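Local structure of dehydroascorbate reductase (Chlamydomonas reinhardtii, 5XFT) at residues A179-T182 / A183-K186; V166-L169 / K170-G174; H185-L188 / A189-A193. The protein probably catalyses the reduction of dehydroascorbate to ascorbate at the expense of two glutathione molecules, as a member of the glutathione S-transferase superfamily. One frame throughout, in Å; residues are numbered along the deposited sequence.

Contact 1: A179-T182 / A183-K186; sequences ARFT and ALHK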
loop_
_atom_site.group_PDB
_atom_site.type_symbol
_atom_site.label_atom_id
_atom_site.label_comp_id
_atom_site.label_asym_id
_atom_site.label_seq_id
_atom_site.Cartn_x
_atom_site.Cartn_y
_atom_site.Cartn_z
ATOM N N ALA A 179 -9.593 1.671 20.287
ATOM C CA ALA A 179 -10.693 2.579 19.995
ATOM C C ALA A 179 -10.337 4.033 20.260
ATOM O O ALA A 179 -11.038 4.924 19.768
ATOM C CB ALA A 179 -11.921 2.193 20.816
ATOM N N ARG A 180 -9.274 4.294 21.020
ATOM C CA ARG A 180 -8.868 5.666 21.279
ATOM C C ARG A 180 -8.216 6.320 20.069
ATOM O O ARG A 180 -8.274 7.548 19.940
ATOM C CB ARG A 180 -7.917 5.711 22.472
ATOM C CG ARG A 180 -6.596 5.040 22.223
ATOM C CD ARG A 180 -5.675 5.257 23.395
ATOM N NE ARG A 180 -4.283 5.304 22.976
ATOM C CZ ARG A 180 -3.486 4.244 22.939
ATOM N NH1 ARG A 180 -3.952 3.053 23.294
ATOM N NH2 ARG A 180 -2.228 4.375 22.542
ATOM N N PHE A 181 -7.600 5.537 19.181
ATOM C CA PHE A 181 -7.111 6.064 17.914
ATOM C C PHE A 181 -8.300 6.381 17.021
ATOM O O PHE A 181 -8.497 5.738 15.984
ATOM C CB PHE A 181 -6.184 5.067 17.220
ATOM C CG PHE A 181 -4.872 4.874 17.912
ATOM C CD1 PHE A 181 -4.235 5.933 18.533
ATOM C CD2 PHE A 181 -4.285 3.622 17.959
ATOM C CE1 PHE A 181 -3.023 5.748 19.175
ATOM C CE2 PHE A 181 -3.081 3.429 18.607
ATOM C CZ PHE A 181 -2.448 4.495 19.215
ATOM N N THR A 182 -9.102 7.364 17.434
ATOM C CA THR A 182 -10.326 7.718 16.725
ATOM C C THR A 182 -10.051 8.055 15.265
ATOM O O THR A 182 -10.745 7.580 14.355
ATOM C CB THR A 182 -10.990 8.903 17.427
ATOM O OG1 THR A 182 -9.985 9.867 17.776
ATOM C CG2 THR A 182 -11.705 8.446 18.681
ATOM N N ALA A 183 -9.032 8.885 15.031
ATOM C CA ALA A 183 -8.738 9.349 13.681
ATOM C C ALA A 183 -8.285 8.208 12.779
ATOM O O ALA A 183 -8.495 8.259 11.562
ATOM C CB ALA A 183 -7.679 10.450 13.728
ATOM N N LEU A 184 -7.673 7.169 13.350
ATOM C CA LEU A 184 -7.310 6.008 12.546
ATOM C C LEU A 184 -8.544 5.207 12.141
ATOM O O LEU A 184 -8.615 4.690 11.017
ATOM C CB LEU A 184 -6.321 5.126 13.305
ATOM C CG LEU A 184 -4.919 5.723 13.424
ATOM C CD1 LEU A 184 -3.924 4.682 13.904
ATOM C CD2 LEU A 184 -4.479 6.316 12.098
ATOM N N HIS A 185 -9.531 5.101 13.035
ATOM C CA HIS A 185 -10.729 4.337 12.703
ATOM C C HIS A 185 -11.548 5.053 11.638
ATOM O O HIS A 185 -11.991 4.434 10.659
ATOM C CB HIS A 185 -11.564 4.075 13.958
ATOM C CG HIS A 185 -10.922 3.129 14.920
ATOM N ND1 HIS A 185 -11.033 1.759 14.803
ATOM C CD2 HIS A 185 -10.160 3.350 16.017
ATOM C CE1 HIS A 185 -10.364 1.180 15.783
ATOM N NE2 HIS A 185 -9.824 2.123 16.535
ATOM N N LYS A 186 -11.748 6.367 11.798
ATOM C CA LYS A 186 -12.451 7.085 10.739
ATOM C C LYS A 186 -11.614 7.182 9.472
ATOM O O LYS A 186 -12.184 7.285 8.382
ATOM C CB LYS A 186 -12.891 8.480 11.201
ATOM C CG LYS A 186 -11.985 9.146 12.204
ATOM C CD LYS A 186 -12.606 10.417 12.780
ATOM C CE LYS A 186 -13.836 10.132 13.643
ATOM N NZ LYS A 186 -14.544 11.387 14.046
HETATM O O HOH W 1 -11.672 11.980 15.893
#
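The imidazole of His185 turns its edge toward the turn before it: Phe181 O and Thr182 N both lie at the rim near the ring plane, while CA of Ala179 comes up obliquely, 3.6 Å from NE2 of His185. The closest of these approaches is from His185 CD2 to Phe181 O, at 2.9 Å. The phenyl ring of Phe181 receives CD1 of Leu184 obliquely, and its CE2 lies over the outer part of one face of the Arg180 guanidinium. The ring of His185 reaches back because CG stands beside its own backbone N (chi1 -69°), which points NE2 past Phe181 to the carbonyl of Pro178, its hydrogen-bond acceptor. Replacing the imidazole by the methyl of an alanine would remove NE2, is likely to leave the Pro178 carbonyl without this donor, and could let the turn before the helix shift.

Phe181 is the N-cap of helix 182-193 and the centre of an inverse gamma turn. Its carbonyl oxygen accepts His185 N at 3.2 Å, with the donor in the carbonyl plane, and more weakly Leu184 N. The next bond is straighter: Lys186 N meets Thr182 O at 3.0 Å with an N-H...O angle of 173°. CG of Lys186 also brushes Thr182 O, and a water bridges Lys186 NZ and Thr182 OG1 by two weak bonds. On the buried side Phe181 and Leu184 run alongside each other, CB to CB 3.9 Å.

This helix start is set against helix 118-138. Phe181 and Leu184 rest on Leu129, and Asp133 OD1 accepts weak hydrogen bonds from Ala183 N and Leu184 N. Arg137 bonds Thr182 OG1, and Glu126 forms a salt bridge with Arg180, tying loop and helix start to the same neighbour.

Contact 2: V166-L169 / K170-G174; sequences VVAL and KHFKG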
loop_
_atom_site.group_PDB
_atom_site.type_symbol
_atom_site.label_atom_id
_atom_site.label_comp_id
_atom_site.label_asym_id
_atom_site.label_seq_id
_atom_site.Cartn_x
_atom_site.Cartn_y
_atom_site.Cartn_z
ATOM N N VAL A 166 -3.805 -3.997 10.438
ATOM C CA VAL A 166 -4.998 -4.314 11.218
ATOM C C VAL A 166 -5.515 -5.708 10.871
ATOM O O VAL A 166 -5.827 -6.505 11.767
ATOM C CB VAL A 166 -6.081 -3.223 11.053
ATOM C CG1 VAL A 166 -5.539 -1.868 11.485
ATOM C CG2 VAL A 166 -6.602 -3.146 9.629
ATOM N N VAL A 167 -5.560 -6.051 9.578
ATOM C CA VAL A 167 -6.120 -7.343 9.182
ATOM C C VAL A 167 -5.254 -8.483 9.703
ATOM O O VAL A 167 -5.726 -9.378 10.421
ATOM C CB VAL A 167 -6.281 -7.417 7.654
ATOM C CG1 VAL A 167 -6.613 -8.837 7.227
ATOM C CG2 VAL A 167 -7.364 -6.452 7.192
ATOM N N ALA A 168 -3.968 -8.458 9.355
ATOM C CA ALA A 168 -3.082 -9.560 9.702
ATOM C C ALA A 168 -2.902 -9.677 11.208
ATOM O O ALA A 168 -2.897 -10.788 11.752
ATOM C CB ALA A 168 -1.730 -9.380 9.014
ATOM N N LEU A 169 -2.748 -8.547 11.900
ATOM C CA LEU A 169 -2.551 -8.618 13.344
ATOM C C LEU A 169 -3.797 -9.143 14.042
ATOM O O LEU A 169 -3.697 -9.955 14.968
ATOM C CB LEU A 169 -2.157 -7.253 13.900
ATOM C CG LEU A 169 -0.717 -6.792 13.667
ATOM C CD1 LEU A 169 -0.505 -5.458 14.355
ATOM C CD2 LEU A 169 0.284 -7.813 14.157
ATOM N N LYS A 170 -4.980 -8.707 13.599
ATOM C CA LYS A 170 -6.208 -9.239 14.180
ATOM C C LYS A 170 -6.329 -10.737 13.934
ATOM O O LYS A 170 -6.810 -11.478 14.799
ATOM C CB LYS A 170 -7.421 -8.500 13.618
ATOM C CG LYS A 170 -8.764 -9.133 13.955
ATOM C CD LYS A 170 -9.018 -9.163 15.454
ATOM C CE LYS A 170 -10.447 -9.590 15.758
ATOM N NZ LYS A 170 -10.770 -10.935 15.201
ATOM N N HIS A 171 -5.880 -11.210 12.770
ATOM C CA HIS A 171 -6.077 -12.623 12.458
ATOM C C HIS A 171 -5.067 -13.521 13.169
ATOM O O HIS A 171 -5.432 -14.573 13.709
ATOM C CB HIS A 171 -6.007 -12.844 10.952
ATOM C CG HIS A 171 -6.092 -14.283 10.555
ATOM N ND1 HIS A 171 -4.979 -15.081 10.408
ATOM C CD2 HIS A 171 -7.160 -15.070 10.287
ATOM C CE1 HIS A 171 -5.356 -16.298 10.059
ATOM N NE2 HIS A 171 -6.675 -16.316 9.976
ATOM N N PHE A 172 -3.795 -13.134 13.169
ATOM C CA PHE A 172 -2.736 -13.985 13.693
ATOM C C PHE A 172 -2.452 -13.776 15.172
ATOM O O PHE A 172 -1.868 -14.663 15.808
ATOM C CB PHE A 172 -1.443 -13.753 12.909
ATOM C CG PHE A 172 -1.492 -14.252 11.491
ATOM C CD1 PHE A 172 -1.455 -15.608 11.220
ATOM C CD2 PHE A 172 -1.563 -13.366 10.433
ATOM C CE1 PHE A 172 -1.493 -16.069 9.921
ATOM C CE2 PHE A 172 -1.602 -13.822 9.133
ATOM C CZ PHE A 172 -1.566 -15.176 8.876
ATOM N N LYS A 173 -2.832 -12.629 15.736
ATOM C CA LYS A 173 -2.461 -12.296 17.102
ATOM C C LYS A 173 -3.629 -11.826 17.958
ATOM O O LYS A 173 -3.437 -11.578 19.151
ATOM C CB LYS A 173 -1.371 -11.214 17.109
ATOM C CG LYS A 173 -0.035 -11.648 16.524
ATOM C CD LYS A 173 0.743 -12.522 17.496
ATOM C CE LYS A 173 2.240 -12.488 17.209
ATOM N NZ LYS A 173 2.650 -13.510 16.213
ATOM N N GLY A 174 -4.823 -11.681 17.392
ATOM C CA GLY A 174 -5.937 -11.144 18.146
ATOM C C GLY A 174 -5.752 -9.682 18.495
ATOM O O GLY A 174 -6.612 -9.078 19.142
#
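Phe172 and Ala168 meet because the phenylalanine holds CG beside its backbone N (chi1 -69°), which turns the ring edge back toward the preceding turn of the helix; His171 has CG anti to the backbone N instead (chi1 175°), the torsion that goes with its ring lying by the phenyl face. The setting is the C-terminal end of helix 153-173, in the all-helical C-terminal domain of the glutathione S-transferase fold. CD2 of Phe172 lies 4.2 Å from Ala168 CB, and Ala168 O sits at the ring edge near its plane. That oxygen also takes the backbone N of Phe172 at 2.9 Å in a nearly straight bond, with a weaker one from His171 N.

The His171 ring comes edge-on over Phe172: its ND1 stands 3.5 Å above the middle of the phenyl face. Ala168 and Leu169 are buried against Phe107 of helix 103-112, whereas Val167 and Phe172 reach helix 204-212, at Ile208 and Trp211 respectively.

The helical bonding runs on to Lys173, whose N reaches Leu169 O at 2.9 Å. Gly174 then leaves the helical conformation with positive phi (68°), and its N keeps a weak hydrogen bond, 3.3 Å long, to Lys170 O.

Contact 3: H185-L188 / A189-A193; sequences HKYL and AALKA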
loop_
_atom_site.group_PDB
_atom_site.type_symbol
_atom_site.label_atom_id
_atom_site.label_comp_id
_atom_site.label_asym_id
_atom_site.label_seq_id
_atom_site.Cartn_x
_atom_site.Cartn_y
_atom_site.Cartn_z
ATOM N N HIS A 185 -9.531 5.101 13.035
ATOM C CA HIS A 185 -10.729 4.337 12.703
ATOM C C HIS A 185 -11.548 5.053 11.638
ATOM O O HIS A 185 -11.991 4.434 10.659
ATOM C CB HIS A 185 -11.564 4.075 13.958
ATOM C CG HIS A 185 -10.922 3.129 14.920
ATOM N ND1 HIS A 185 -11.033 1.759 14.803
ATOM C CD2 HIS A 185 -10.160 3.350 16.017
ATOM C CE1 HIS A 185 -10.364 1.180 15.783
ATOM N NE2 HIS A 185 -9.824 2.123 16.535
ATOM N N LYS A 186 -11.748 6.367 11.798
ATOM C CA LYS A 186 -12.451 7.085 10.739
ATOM C C LYS A 186 -11.614 7.182 9.472
ATOM O O LYS A 186 -12.184 7.285 8.382
ATOM C CB LYS A 186 -12.891 8.480 11.201
ATOM C CG LYS A 186 -11.985 9.146 12.204
ATOM C CD LYS A 186 -12.606 10.417 12.780
ATOM C CE LYS A 186 -13.836 10.132 13.643
ATOM N NZ LYS A 186 -14.544 11.387 14.046
ATOM N N TYR A 187 -10.285 7.134 9.584
ATOM C CA TYR A 187 -9.447 7.024 8.393
ATOM C C TYR A 187 -9.766 5.744 7.632
ATOM O O TYR A 187 -9.991 5.770 6.415
ATOM C CB TYR A 187 -7.973 7.073 8.790
ATOM C CG TYR A 187 -6.972 7.011 7.650
ATOM C CD1 TYR A 187 -6.917 8.004 6.681
ATOM C CD2 TYR A 187 -6.050 5.981 7.575
ATOM C CE1 TYR A 187 -5.986 7.952 5.655
ATOM C CE2 TYR A 187 -5.118 5.918 6.555
ATOM C CZ TYR A 187 -5.086 6.903 5.597
ATOM O OH TYR A 187 -4.146 6.829 4.582
ATOM N N LEU A 188 -9.822 4.613 8.342
ATOM C CA LEU A 188 -10.148 3.353 7.682
ATOM C C LEU A 188 -11.541 3.399 7.061
ATOM O O LEU A 188 -11.720 3.003 5.904
ATOM C CB LEU A 188 -10.018 2.191 8.667
ATOM C CG LEU A 188 -8.566 1.747 8.878
ATOM C CD1 LEU A 188 -8.357 1.191 10.275
ATOM C CD2 LEU A 188 -8.146 0.734 7.820
ATOM N N ALA A 189 -12.538 3.892 7.803
ATOM C CA ALA A 189 -13.881 3.997 7.231
ATOM C C ALA A 189 -13.887 4.878 5.984
ATOM O O ALA A 189 -14.528 4.545 4.976
ATOM C CB ALA A 189 -14.857 4.538 8.275
ATOM N N ALA A 190 -13.163 5.998 6.029
ATOM C CA ALA A 190 -13.094 6.900 4.885
ATOM C C ALA A 190 -12.474 6.211 3.675
ATOM O O ALA A 190 -12.988 6.324 2.556
ATOM C CB ALA A 190 -12.302 8.157 5.254
ATOM N N LEU A 191 -11.365 5.492 3.882
ATOM C CA LEU A 191 -10.731 4.769 2.780
ATOM C C LEU A 191 -11.671 3.728 2.198
ATOM O O LEU A 191 -11.808 3.609 0.977
ATOM C CB LEU A 191 -9.438 4.106 3.248
ATOM C CG LEU A 191 -8.259 5.027 3.525
ATOM C CD1 LEU A 191 -7.220 4.310 4.328
ATOM C CD2 LEU A 191 -7.683 5.510 2.217
ATOM N N LYS A 192 -12.336 2.965 3.063
ATOM C CA LYS A 192 -13.275 1.967 2.577
ATOM C C LYS A 192 -14.444 2.599 1.835
ATOM O O LYS A 192 -15.070 1.930 1.006
ATOM C CB LYS A 192 -13.756 1.105 3.746
ATOM C CG LYS A 192 -12.598 0.447 4.500
ATOM C CD LYS A 192 -12.972 -0.900 5.079
ATOM C CE LYS A 192 -13.222 -0.812 6.572
ATOM N NZ LYS A 192 -13.055 -2.142 7.225
ATOM N N ALA A 193 -14.733 3.877 2.084
ATOM C CA ALA A 193 -15.780 4.546 1.319
ATOM C C ALA A 193 -15.324 4.982 -0.071
ATOM O O ALA A 193 -16.173 5.164 -0.952
ATOM C CB ALA A 193 -16.302 5.760 2.090
#
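Leu191 presses its CD1 methyl onto one face of the Tyr187 ring, and this is the tight part of the contact. The methyl lies 3.7 Å from the ring centroid, 22° off the normal, in a CH-pi contact displaced toward the CE2 and CZ side; Tyr187 CE2 is its nearest atom, at 3.5 Å. Two different first torsions bring the groups together one turn apart: Tyr187 has CG anti to the backbone N (chi1 -178°), while Leu191 has CG beside its own N. Both residues are buried and also touch Ala159 of helix 153-173, and the ring of Phe146 meets that of Tyr187 edge-to-face.

The other flank of helix 182-193 is looser and faces solvent. Ala189 takes part chiefly through its backbone, N to His185 O at 3.0 Å, and its methyl lies near the same oxygen. Lys192 is exposed, yet the start of its chain folds along the helix, with CG 3.0 Å from Leu188 O. Between these extremes, Ala190 packs CB at 3.2 Å from Lys186 O, and its methyl touches Pro144 in a loop. Regular alpha-helical bonds run beneath both flanks, such as Leu191 N to Tyr187 O at 2.9 Å and Lys192 N to Leu188 O at the same length.

The Tyr187 hydroxyl is hydrogen-bonded to Asp155 OD1 near the start of helix 153-173. With the methyl on a face and that bond at the phenol end, the ring is likely to be held against rotation, and its buried polar atom is satisfied while the ring serves as an apolar surface.

Along the chain contact 2 comes first, closing helix 153-173; the connecting loop then leads into contact 1 at the start of helix 182-193, and contact 3 carries that same helix toward its end. Contacts 1 and 3 share His185 and Lys186, with centres 10 Å apart. Contact 2 lies 17 Å from contact 1 and 18 Å from contact 3, centre to centre, and touches neither. The two helices nevertheless meet, since contact 3 packs on an earlier part of helix 153-173. Together the contacts trace two successive helices of the C-terminal helical domain, linking them to helices 103-112, 118-138 and 204-212, apart from the thioredoxin-like N-terminal sheet.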